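Local coordinates for protein tyrosine--tRNA ligase (Pyrococcus horikoshii, PDB 2CYC) that probably catalyses the two-step attachment of tyrosine to its cognate tRNA, activating the amino acid with ATP before transferring it to the acceptor end, at residues Q62-H76 against D112-E126. Sequence-based numbering, arbitrary orientation.
Sequences QKAGIKTRVFLADWH and DPKKVEFVLASEILE. With TYR (tyrosine), chain C.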
ATOM      1  N   GLN A  62       4.025  16.455 -28.661  1.00 21.18           N
ATOM      2  CA  GLN A  62       4.588  15.745 -29.803  1.00 20.25           C
ATOM      3  C   GLN A  62       5.413  16.726 -30.648  1.00 23.69           C
ATOM      4  O   GLN A  62       6.543  16.419 -31.036  1.00 21.23           O
ATOM      5  CB  GLN A  62       3.478  15.126 -30.677  1.00 20.92           C
ATOM      6  CG  GLN A  62       2.649  14.013 -30.022  1.00 19.89           C
ATOM      7  CD  GLN A  62       1.678  13.349 -31.009  1.00 29.47           C
ATOM      8  OE1 GLN A  62       0.948  14.025 -31.737  1.00 30.93           O
ATOM      9  NE2 GLN A  62       1.669  12.021 -31.028  1.00 27.80           N
ATOM     10  N   LYS A  63       4.857  17.909 -30.916  1.00 19.89           N
ATOM     11  CA  LYS A  63       5.567  18.906 -31.728  1.00 21.14           C
ATOM     12  C   LYS A  63       6.856  19.395 -31.091  1.00 22.26           C
ATOM     13  O   LYS A  63       7.761  19.872 -31.780  1.00 18.03           O
ATOM     14  CB  LYS A  63       4.668  20.112 -32.024  1.00 28.37           C
ATOM     15  CG  LYS A  63       3.560  19.818 -33.013  1.00 39.88           C
ATOM     16  CD  LYS A  63       2.757  21.070 -33.347  1.00 50.19           C
ATOM     17  CE  LYS A  63       1.571  20.746 -34.262  1.00 52.01           C
ATOM     18  NZ  LYS A  63       0.591  19.813 -33.628  1.00 52.98           N
ATOM     19  N   ALA A  64       6.938  19.290 -29.771  1.00 19.17           N
ATOM     20  CA  ALA A  64       8.129  19.721 -29.062  1.00 17.73           C
ATOM     21  C   ALA A  64       9.151  18.585 -29.022  1.00 15.85           C
ATOM     22  O   ALA A  64      10.232  18.743 -28.473  1.00 22.19           O
ATOM     23  CB  ALA A  64       7.765  20.139 -27.638  1.00 16.11           C
ATOM     24  N   GLY A  65       8.803  17.437 -29.593  1.00 21.53           N
ATOM     25  CA  GLY A  65       9.729  16.316 -29.584  1.00 22.51           C
ATOM     26  C   GLY A  65       9.684  15.506 -28.296  1.00 21.43           C
ATOM     27  O   GLY A  65      10.696  14.951 -27.870  1.00 20.02           O
ATOM     28  N   ILE A  66       8.510  15.447 -27.672  1.00 18.72           N
ATOM     29  CA  ILE A  66       8.311  14.684 -26.439  1.00 17.01           C
ATOM     30  C   ILE A  66       7.526  13.413 -26.776  1.00 18.96           C
ATOM     31  O   ILE A  66       6.534  13.474 -27.505  1.00 20.88           O
ATOM     32  CB  ILE A  66       7.500  15.513 -25.410  1.00 24.30           C
ATOM     33  CG1 ILE A  66       8.308  16.752 -24.987  1.00 16.07           C
ATOM     34  CG2 ILE A  66       7.133  14.640 -24.201  1.00 14.54           C
ATOM     35  CD1 ILE A  66       7.498  17.790 -24.244  1.00 21.09           C
ATOM     36  N   LYS A  67       7.971  12.263 -26.264  1.00 17.87           N
ATOM     37  CA  LYS A  67       7.273  10.997 -26.516  1.00 19.17           C
ATOM     38  C   LYS A  67       6.051  10.944 -25.596  1.00 14.13           C
ATOM     39  O   LYS A  67       6.183  10.925 -24.372  1.00 22.79           O
ATOM     40  CB  LYS A  67       8.194   9.806 -26.221  1.00 25.97           C
ATOM     41  CG  LYS A  67       7.624   8.452 -26.646  1.00 37.16           C
ATOM     42  CD  LYS A  67       7.496   8.339 -28.171  1.00 39.08           C
ATOM     43  CE  LYS A  67       7.009   6.951 -28.597  1.00 46.06           C
ATOM     44  NZ  LYS A  67       6.571   6.907 -30.030  1.00 45.24           N
ATOM     45  N   THR A  68       4.874  10.904 -26.199  1.00 15.88           N
ATOM     46  CA  THR A  68       3.618  10.920 -25.471  1.00 17.51           C
ATOM     47  C   THR A  68       2.968   9.567 -25.214  1.00 21.00           C
ATOM     48  O   THR A  68       3.055   8.643 -26.035  1.00 17.84           O
ATOM     49  CB  THR A  68       2.615  11.845 -26.194  1.00 19.26           C
ATOM     50  OG1 THR A  68       2.340  11.341 -27.514  1.00 17.81           O
ATOM     51  CG2 THR A  68       3.209  13.253 -26.309  1.00 15.50           C
ATOM     52  N   ARG A  69       2.290   9.468 -24.072  1.00 17.72           N
ATOM     53  CA  ARG A  69       1.634   8.219 -23.682  1.00 15.75           C
ATOM     54  C   ARG A  69       0.348   8.428 -22.898  1.00 17.16           C
ATOM     55  O   ARG A  69       0.284   9.294 -22.023  1.00 18.47           O
ATOM     56  CB  ARG A  69       2.596   7.378 -22.825  1.00 17.37           C
ATOM     57  CG  ARG A  69       1.972   6.127 -22.187  1.00 16.48           C
ATOM     58  CD  ARG A  69       2.990   5.395 -21.330  1.00 12.57           C
ATOM     59  NE  ARG A  69       4.199   5.080 -22.090  1.00 21.82           N
ATOM     60  CZ  ARG A  69       5.251   4.423 -21.600  1.00 20.89           C
ATOM     61  NH1 ARG A  69       6.303   4.190 -22.373  1.00 17.70           N
ATOM     62  NH2 ARG A  69       5.255   3.994 -20.345  1.00 15.42           N
ATOM     63  N   VAL A  70      -0.671   7.633 -23.224  1.00 15.48           N
ATOM     64  CA  VAL A  70      -1.953   7.665 -22.518  1.00 15.77           C
ATOM     65  C   VAL A  70      -1.926   6.409 -21.636  1.00 19.52           C
ATOM     66  O   VAL A  70      -1.735   5.294 -22.129  1.00 18.40           O
ATOM     67  CB  VAL A  70      -3.155   7.592 -23.492  1.00 19.33           C
ATOM     68  CG1 VAL A  70      -4.443   7.271 -22.722  1.00 13.91           C
ATOM     69  CG2 VAL A  70      -3.297   8.919 -24.242  1.00 12.76           C
ATOM     70  N   PHE A  71      -2.097   6.618 -20.334  1.00 19.27           N
ATOM     71  CA  PHE A  71      -2.069   5.567 -19.319  1.00 15.16           C
ATOM     72  C   PHE A  71      -3.504   5.281 -18.853  1.00 19.08           C
ATOM     73  O   PHE A  71      -4.155   6.151 -18.260  1.00 16.62           O
ATOM     74  CB  PHE A  71      -1.208   6.070 -18.151  1.00 15.16           C
ATOM     75  CG  PHE A  71      -0.906   5.040 -17.093  1.00 17.29           C
ATOM     76  CD1 PHE A  71       0.034   4.035 -17.322  1.00 15.27           C
ATOM     77  CD2 PHE A  71      -1.491   5.138 -15.826  1.00 15.54           C
ATOM     78  CE1 PHE A  71       0.398   3.145 -16.306  1.00 15.89           C
ATOM     79  CE2 PHE A  71      -1.139   4.252 -14.798  1.00 17.92           C
ATOM     80  CZ  PHE A  71      -0.186   3.254 -15.042  1.00 21.93           C
ATOM     81  N   LEU A  72      -3.985   4.065 -19.130  1.00 16.13           N
ATOM     82  CA  LEU A  72      -5.339   3.645 -18.760  1.00 20.41           C
ATOM     83  C   LEU A  72      -5.234   3.000 -17.373  1.00 20.71           C
ATOM     84  O   LEU A  72      -4.795   1.850 -17.231  1.00 21.78           O
ATOM     85  CB  LEU A  72      -5.862   2.649 -19.803  1.00 16.76           C
ATOM     86  CG  LEU A  72      -5.676   3.107 -21.260  1.00 24.48           C
ATOM     87  CD1 LEU A  72      -5.797   1.928 -22.230  1.00 20.85           C
ATOM     88  CD2 LEU A  72      -6.696   4.181 -21.590  1.00 17.15           C
ATOM     89  N   ALA A  73      -5.635   3.757 -16.355  1.00 18.73           N
ATOM     90  CA  ALA A  73      -5.521   3.319 -14.959  1.00 21.44           C
ATOM     91  C   ALA A  73      -6.587   2.332 -14.497  1.00 21.32           C
ATOM     92  O   ALA A  73      -7.469   2.701 -13.709  1.00 18.68           O
ATOM     93  CB  ALA A  73      -5.515   4.555 -14.049  1.00 17.55           C
ATOM     94  N   ASP A  74      -6.485   1.074 -14.947  1.00 17.86           N
ATOM     95  CA  ASP A  74      -7.489   0.073 -14.597  1.00 18.92           C
ATOM     96  C   ASP A  74      -7.586  -0.321 -13.121  1.00 19.10           C
ATOM     97  O   ASP A  74      -8.662  -0.180 -12.534  1.00 19.32           O
ATOM     98  CB  ASP A  74      -7.382  -1.180 -15.511  1.00 16.76           C
ATOM     99  CG  ASP A  74      -5.988  -1.816 -15.538  1.00 22.69           C
ATOM    100  OD1 ASP A  74      -5.018  -1.258 -14.974  1.00 23.42           O
ATOM    101  OD2 ASP A  74      -5.872  -2.899 -16.158  1.00 21.35           O
ATOM    102  N   TRP A  75      -6.497  -0.796 -12.512  1.00 16.17           N
ATOM    103  CA  TRP A  75      -6.556  -1.170 -11.094  1.00 18.09           C
ATOM    104  C   TRP A  75      -6.939   0.042 -10.257  1.00 20.37           C
ATOM    105  O   TRP A  75      -7.662  -0.083  -9.263  1.00 22.28           O
ATOM    106  CB  TRP A  75      -5.212  -1.716 -10.587  1.00 13.15           C
ATOM    107  CG  TRP A  75      -4.888  -3.099 -11.051  1.00 14.48           C
ATOM    108  CD1 TRP A  75      -5.387  -3.735 -12.161  1.00 20.67           C
ATOM    109  CD2 TRP A  75      -3.913  -3.986 -10.485  1.00 15.12           C
ATOM    110  NE1 TRP A  75      -4.775  -4.958 -12.319  1.00 25.31           N
ATOM    111  CE2 TRP A  75      -3.868  -5.139 -11.308  1.00 19.85           C
ATOM    112  CE3 TRP A  75      -3.068  -3.918  -9.367  1.00 17.34           C
ATOM    113  CZ2 TRP A  75      -3.007  -6.218 -11.048  1.00 19.98           C
ATOM    114  CZ3 TRP A  75      -2.208  -4.992  -9.105  1.00 17.86           C
ATOM    115  CH2 TRP A  75      -2.187  -6.128  -9.946  1.00 24.37           C
ATOM    116  N   HIS A  76      -6.455   1.215 -10.659  1.00 17.96           N
ATOM    117  CA  HIS A  76      -6.760   2.447  -9.933  1.00 20.42           C
ATOM    118  C   HIS A  76      -8.272   2.672  -9.927  1.00 19.38           C
ATOM    119  O   HIS A  76      -8.847   3.016  -8.900  1.00 20.39           O
ATOM    120  CB  HIS A  76      -6.084   3.667 -10.584  1.00 20.00           C
ATOM    121  CG  HIS A  76      -4.606   3.522 -10.774  1.00 22.35           C
ATOM    122  ND1 HIS A  76      -4.055   2.654 -11.694  1.00 17.33           N
ATOM    123  CD2 HIS A  76      -3.566   4.174 -10.199  1.00 15.95           C
ATOM    124  CE1 HIS A  76      -2.738   2.784 -11.681  1.00 19.40           C
ATOM    125  NE2 HIS A  76      -2.416   3.700 -10.783  1.00 15.84           N
ATOM    126  N   ASP A 112      -1.098  13.402 -33.474  1.00 20.93           N
ATOM    127  CA  ASP A 112      -1.026  12.178 -34.271  1.00 25.69           C
ATOM    128  C   ASP A 112      -1.175  10.995 -33.321  1.00 20.23           C
ATOM    129  O   ASP A 112      -0.223  10.605 -32.646  1.00 23.19           O
ATOM    130  CB  ASP A 112       0.323  12.091 -34.993  1.00 28.33           C
ATOM    131  CG  ASP A 112       0.451  10.838 -35.854  1.00 33.43           C
ATOM    132  OD1 ASP A 112      -0.437   9.953 -35.788  1.00 25.32           O
ATOM    133  OD2 ASP A 112       1.452  10.740 -36.594  1.00 33.98           O
ATOM    134  N   PRO A 113      -2.376  10.404 -33.266  1.00 26.38           N
ATOM    135  CA  PRO A 113      -2.703   9.260 -32.406  1.00 26.55           C
ATOM    136  C   PRO A 113      -1.773   8.068 -32.605  1.00 29.16           C
ATOM    137  O   PRO A 113      -1.472   7.341 -31.655  1.00 25.13           O
ATOM    138  CB  PRO A 113      -4.136   8.917 -32.814  1.00 30.15           C
ATOM    139  CG  PRO A 113      -4.663  10.198 -33.376  1.00 34.75           C
ATOM    140  CD  PRO A 113      -3.501  10.714 -34.164  1.00 26.13           C
ATOM    141  N   LYS A 114      -1.328   7.873 -33.843  1.00 25.71           N
ATOM    142  CA  LYS A 114      -0.451   6.755 -34.178  1.00 33.11           C
ATOM    143  C   LYS A 114       0.906   6.858 -33.492  1.00 30.91           C
ATOM    144  O   LYS A 114       1.631   5.872 -33.374  1.00 27.57           O
ATOM    145  CB  LYS A 114      -0.259   6.681 -35.697  1.00 37.72           C
ATOM    146  CG  LYS A 114      -1.559   6.470 -36.465  1.00 45.43           C
ATOM    147  CD  LYS A 114      -1.369   6.643 -37.974  1.00 50.52           C
ATOM    148  CE  LYS A 114      -0.924   8.064 -38.337  1.00 53.50           C
ATOM    149  NZ  LYS A 114      -1.913   9.121 -37.943  1.00 45.72           N
ATOM    150  N   LYS A 115       1.252   8.053 -33.036  1.00 28.40           N
ATOM    151  CA  LYS A 115       2.532   8.225 -32.381  1.00 30.67           C
ATOM    152  C   LYS A 115       2.374   8.357 -30.875  1.00 28.58           C
ATOM    153  O   LYS A 115       3.302   8.747 -30.177  1.00 34.36           O
ATOM    154  CB  LYS A 115       3.261   9.434 -32.964  1.00 33.43           C
ATOM    155  CG  LYS A 115       3.631   9.265 -34.440  1.00 39.24           C
ATOM    156  CD  LYS A 115       4.389  10.480 -34.951  1.00 46.92           C
ATOM    157  CE  LYS A 115       4.696  10.368 -36.439  1.00 52.54           C
ATOM    158  NZ  LYS A 115       5.476   9.141 -36.746  1.00 56.59           N
ATOM    159  N   VAL A 116       1.189   8.027 -30.381  1.00 23.26           N
ATOM    160  CA  VAL A 116       0.920   8.080 -28.952  1.00 21.41           C
ATOM    161  C   VAL A 116       0.943   6.651 -28.401  1.00 21.23           C
ATOM    162  O   VAL A 116       0.309   5.759 -28.952  1.00 18.48           O
ATOM    163  CB  VAL A 116      -0.471   8.711 -28.661  1.00 22.19           C
ATOM    164  CG1 VAL A 116      -0.781   8.619 -27.177  1.00 17.53           C
ATOM    165  CG2 VAL A 116      -0.500  10.173 -29.113  1.00 21.22           C
ATOM    166  N   GLU A 117       1.704   6.433 -27.336  1.00 19.17           N
ATOM    167  CA  GLU A 117       1.767   5.121 -26.703  1.00 23.49           C
ATOM    168  C   GLU A 117       0.524   4.964 -25.826  1.00 27.10           C
ATOM    169  O   GLU A 117       0.092   5.924 -25.174  1.00 23.36           O
ATOM    170  CB  GLU A 117       3.028   5.008 -25.826  1.00 19.34           C
ATOM    171  CG  GLU A 117       4.328   5.057 -26.623  1.00 24.83           C
ATOM    172  CD  GLU A 117       5.556   5.288 -25.759  1.00 29.75           C
ATOM    173  OE1 GLU A 117       6.676   5.027 -26.248  1.00 31.74           O
ATOM    174  OE2 GLU A 117       5.411   5.743 -24.601  1.00 25.84           O
ATOM    175  N   PHE A 118      -0.065   3.771 -25.843  1.00 21.66           N
ATOM    176  CA  PHE A 118      -1.223   3.473 -25.018  1.00 22.80           C
ATOM    177  C   PHE A 118      -0.836   2.297 -24.119  1.00 22.57           C
ATOM    178  O   PHE A 118      -0.479   1.224 -24.599  1.00 22.78           O
ATOM    179  CB  PHE A 118      -2.450   3.142 -25.879  1.00 21.68           C
ATOM    180  CG  PHE A 118      -3.122   4.358 -26.453  1.00 26.19           C
ATOM    181  CD1 PHE A 118      -2.646   4.949 -27.624  1.00 23.97           C
ATOM    182  CD2 PHE A 118      -4.196   4.951 -25.789  1.00 20.78           C
ATOM    183  CE1 PHE A 118      -3.226   6.115 -28.120  1.00 26.81           C
ATOM    184  CE2 PHE A 118      -4.788   6.116 -26.275  1.00 23.82           C
ATOM    185  CZ  PHE A 118      -4.305   6.701 -27.439  1.00 24.59           C
ATOM    186  N   VAL A 119      -0.898   2.520 -22.811  1.00 19.44           N
ATOM    187  CA  VAL A 119      -0.517   1.510 -21.824  1.00 16.73           C
ATOM    188  C   VAL A 119      -1.628   1.225 -20.814  1.00 20.91           C
ATOM    189  O   VAL A 119      -2.141   2.137 -20.167  1.00 21.11           O
ATOM    190  CB  VAL A 119       0.752   1.982 -21.051  1.00 17.75           C
ATOM    191  CG1 VAL A 119       1.020   1.094 -19.855  1.00 17.90           C
ATOM    192  CG2 VAL A 119       1.965   1.980 -21.985  1.00 24.57           C
ATOM    193  N   LEU A 120      -2.010  -0.043 -20.693  1.00 23.17           N
ATOM    194  CA  LEU A 120      -3.015  -0.443 -19.713  1.00 20.48           C
ATOM    195  C   LEU A 120      -2.208  -0.558 -18.414  1.00 18.62           C
ATOM    196  O   LEU A 120      -1.220  -1.289 -18.376  1.00 19.61           O
ATOM    197  CB  LEU A 120      -3.611  -1.803 -20.097  1.00 21.22           C
ATOM    198  CG  LEU A 120      -4.807  -2.292 -19.269  1.00 29.04           C
ATOM    199  CD1 LEU A 120      -5.925  -1.253 -19.323  1.00 21.13           C
ATOM    200  CD2 LEU A 120      -5.297  -3.638 -19.801  1.00 23.05           C
ATOM    201  N   ALA A 121      -2.609   0.149 -17.358  1.00 16.31           N
ATOM    202  CA  ALA A 121      -1.849   0.123 -16.095  1.00 19.30           C
ATOM    203  C   ALA A 121      -1.419  -1.264 -15.639  1.00 17.60           C
ATOM    204  O   ALA A 121      -0.273  -1.457 -15.227  1.00 18.15           O
ATOM    205  CB  ALA A 121      -2.641   0.811 -14.963  1.00 14.09           C
ATOM    206  N   SER A 122      -2.326  -2.230 -15.707  1.00 17.18           N
ATOM    207  CA  SER A 122      -1.992  -3.579 -15.264  1.00 16.02           C
ATOM    208  C   SER A 122      -0.741  -4.154 -15.942  1.00 19.92           C
ATOM    209  O   SER A 122      -0.123  -5.079 -15.413  1.00 21.63           O
ATOM    210  CB  SER A 122      -3.199  -4.514 -15.455  1.00 17.16           C
ATOM    211  OG  SER A 122      -3.728  -4.418 -16.761  1.00 21.35           O
ATOM    212  N   GLU A 123      -0.359  -3.600 -17.094  1.00 19.49           N
ATOM    213  CA  GLU A 123       0.839  -4.057 -17.788  1.00 20.74           C
ATOM    214  C   GLU A 123       2.038  -3.866 -16.857  1.00 25.09           C
ATOM    215  O   GLU A 123       2.960  -4.686 -16.850  1.00 21.52           O
ATOM    216  CB  GLU A 123       1.076  -3.260 -19.084  1.00 22.87           C
ATOM    217  CG  GLU A 123      -0.039  -3.354 -20.138  1.00 34.82           C
ATOM    218  CD  GLU A 123       0.235  -2.485 -21.377  1.00 36.76           C
ATOM    219  OE1 GLU A 123      -0.725  -2.170 -22.125  1.00 26.94           O
ATOM    220  OE2 GLU A 123       1.413  -2.126 -21.604  1.00 41.39           O
ATOM    221  N   ILE A 124       2.045  -2.783 -16.078  1.00 18.24           N
ATOM    222  CA  ILE A 124       3.159  -2.583 -15.155  1.00 18.97           C
ATOM    223  C   ILE A 124       2.802  -3.025 -13.738  1.00 16.05           C
ATOM    224  O   ILE A 124       3.673  -3.475 -13.001  1.00 22.71           O
ATOM    225  CB  ILE A 124       3.660  -1.100 -15.115  1.00 18.16           C
ATOM    226  CG1 ILE A 124       2.598  -0.180 -14.506  1.00 21.95           C
ATOM    227  CG2 ILE A 124       4.023  -0.631 -16.527  1.00 19.83           C
ATOM    228  CD1 ILE A 124       3.077   1.276 -14.324  1.00 18.01           C
ATOM    229  N   LEU A 125       1.533  -2.917 -13.349  1.00 17.96           N
ATOM    230  CA  LEU A 125       1.139  -3.308 -11.986  1.00 19.63           C
ATOM    231  C   LEU A 125       1.295  -4.812 -11.727  1.00 21.77           C
ATOM    232  O   LEU A 125       1.411  -5.249 -10.580  1.00 20.80           O
ATOM    233  CB  LEU A 125      -0.303  -2.867 -11.692  1.00 16.13           C
ATOM    234  CG  LEU A 125      -0.636  -1.411 -12.040  1.00 26.01           C
ATOM    235  CD1 LEU A 125      -2.116  -1.121 -11.743  1.00 21.66           C
ATOM    236  CD2 LEU A 125       0.265  -0.476 -11.248  1.00 23.16           C
ATOM    237  N   GLU A 126       1.306  -5.597 -12.798  1.00 22.56           N
ATOM    238  CA  GLU A 126       1.480  -7.044 -12.689  1.00 29.09           C
ATOM    239  C   GLU A 126       2.949  -7.392 -12.455  1.00 28.12           C
ATOM    240  O   GLU A 126       3.338  -8.555 -12.483  1.00 27.52           O
ATOM    241  CB  GLU A 126       0.953  -7.738 -13.958  1.00 25.03           C
ATOM    242  CG  GLU A 126      -0.560  -7.953 -13.918  1.00 29.62           C
ATOM    243  CD  GLU A 126      -1.179  -8.239 -15.277  1.00 38.08           C
ATOM    244  OE1 GLU A 126      -0.449  -8.678 -16.197  1.00 36.22           O
ATOM    245  OE2 GLU A 126      -2.407  -8.029 -15.413  1.00 41.97           O
TER
HETATM  246  N   TYR C 701      -5.938  10.088 -10.597  1.00 14.73           N
HETATM  247  CA  TYR C 701      -6.227  10.305 -12.046  1.00 22.87           C
HETATM  248  C   TYR C 701      -7.665  10.785 -12.238  1.00 25.66           C
HETATM  249  O   TYR C 701      -8.431  10.766 -11.250  1.00 26.49           O
HETATM  250  CB  TYR C 701      -6.002   9.002 -12.831  1.00 14.73           C
HETATM  251  CG  TYR C 701      -4.560   8.531 -12.822  1.00 17.44           C
HETATM  252  CD1 TYR C 701      -3.544   9.318 -13.362  1.00 14.90           C
HETATM  253  CD2 TYR C 701      -4.211   7.294 -12.272  1.00 17.69           C
HETATM  254  CE1 TYR C 701      -2.206   8.886 -13.351  1.00 16.73           C
HETATM  255  CE2 TYR C 701      -2.889   6.851 -12.265  1.00 16.39           C
HETATM  256  CZ  TYR C 701      -1.891   7.649 -12.799  1.00 16.40           C
HETATM  257  OH  TYR C 701      -0.580   7.206 -12.774  1.00 16.00           O
HETATM  258  OXT TYR C 701      -8.009  11.168 -13.373  1.00 26.11           O
HETATM  259  O   HOH W   1       4.366  10.915 -29.073  1.00 27.88           O
HETATM  260  O   HOH W   2      -5.124  -7.234 -14.191  1.00 31.94           O
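Strands 69-72 and 117-120 are parallel neighbours in the Rossmann-type catalytic core of this class I synthetase, and the C-terminal end of the first helps form the tyrosine pocket. Their backbones alternate as donor and acceptor from Glu117 N on Thr68 O (2.9 Å) to Ala121 N on Leu72 O. On the face bearing Arg69 and Phe71, the guanidinium grips Glu117 side-on: NE and NH1 both reach OE2, each at 2.9 Å, and their shared acceptor lies near the guanidinium plane. With CG anti to the backbone N (chi1 172°) and a bend at chi3, the arginine also lays its guanidinium over Val119 CG2, while NH2 donates a hydrogen bond to Gln179 OE1. A leucine in its place would probably leave the Glu117 carboxylate without its charged mate and remove one donor to Gln179 OE1. Farther along, the Phe71 ring sets CZ 3.5 Å from Ala121 CB and receives Ile124 CD1 at its edge; CE2 approaches the substrate hydroxyl, and the methyl of Ala73 packs against TYR CD2, a short side chain where the substrate ring comes close. The face of His76 meets TYR CE2. On the other face of the sheet, Val70 and Phe118 lie side by side, Val70 CB 3.5 Å from Phe118 CE2, apolar groups that suit a face packed under helix 87-108. Beyond the strands, Asp74 OD2 accepts from Ser122 OG (2.7 Å) through its syn lone pair, joining helix 74-79 to helix 122-125, and Leu125 CB sits over the six-membered ring of Trp75, 3.8 Å from its centroid. At the opposite end, the Gln62 amide pairs with the Asp112 backbone, OE1 accepting from N and NE2 donating to O, both bonds nearly straight. Strand 36-40 borders strand 69-72 on its other side, helix 87-108 packs against Leu72 and Phe118, and helix 164-178 covers Phe71 and Ile124.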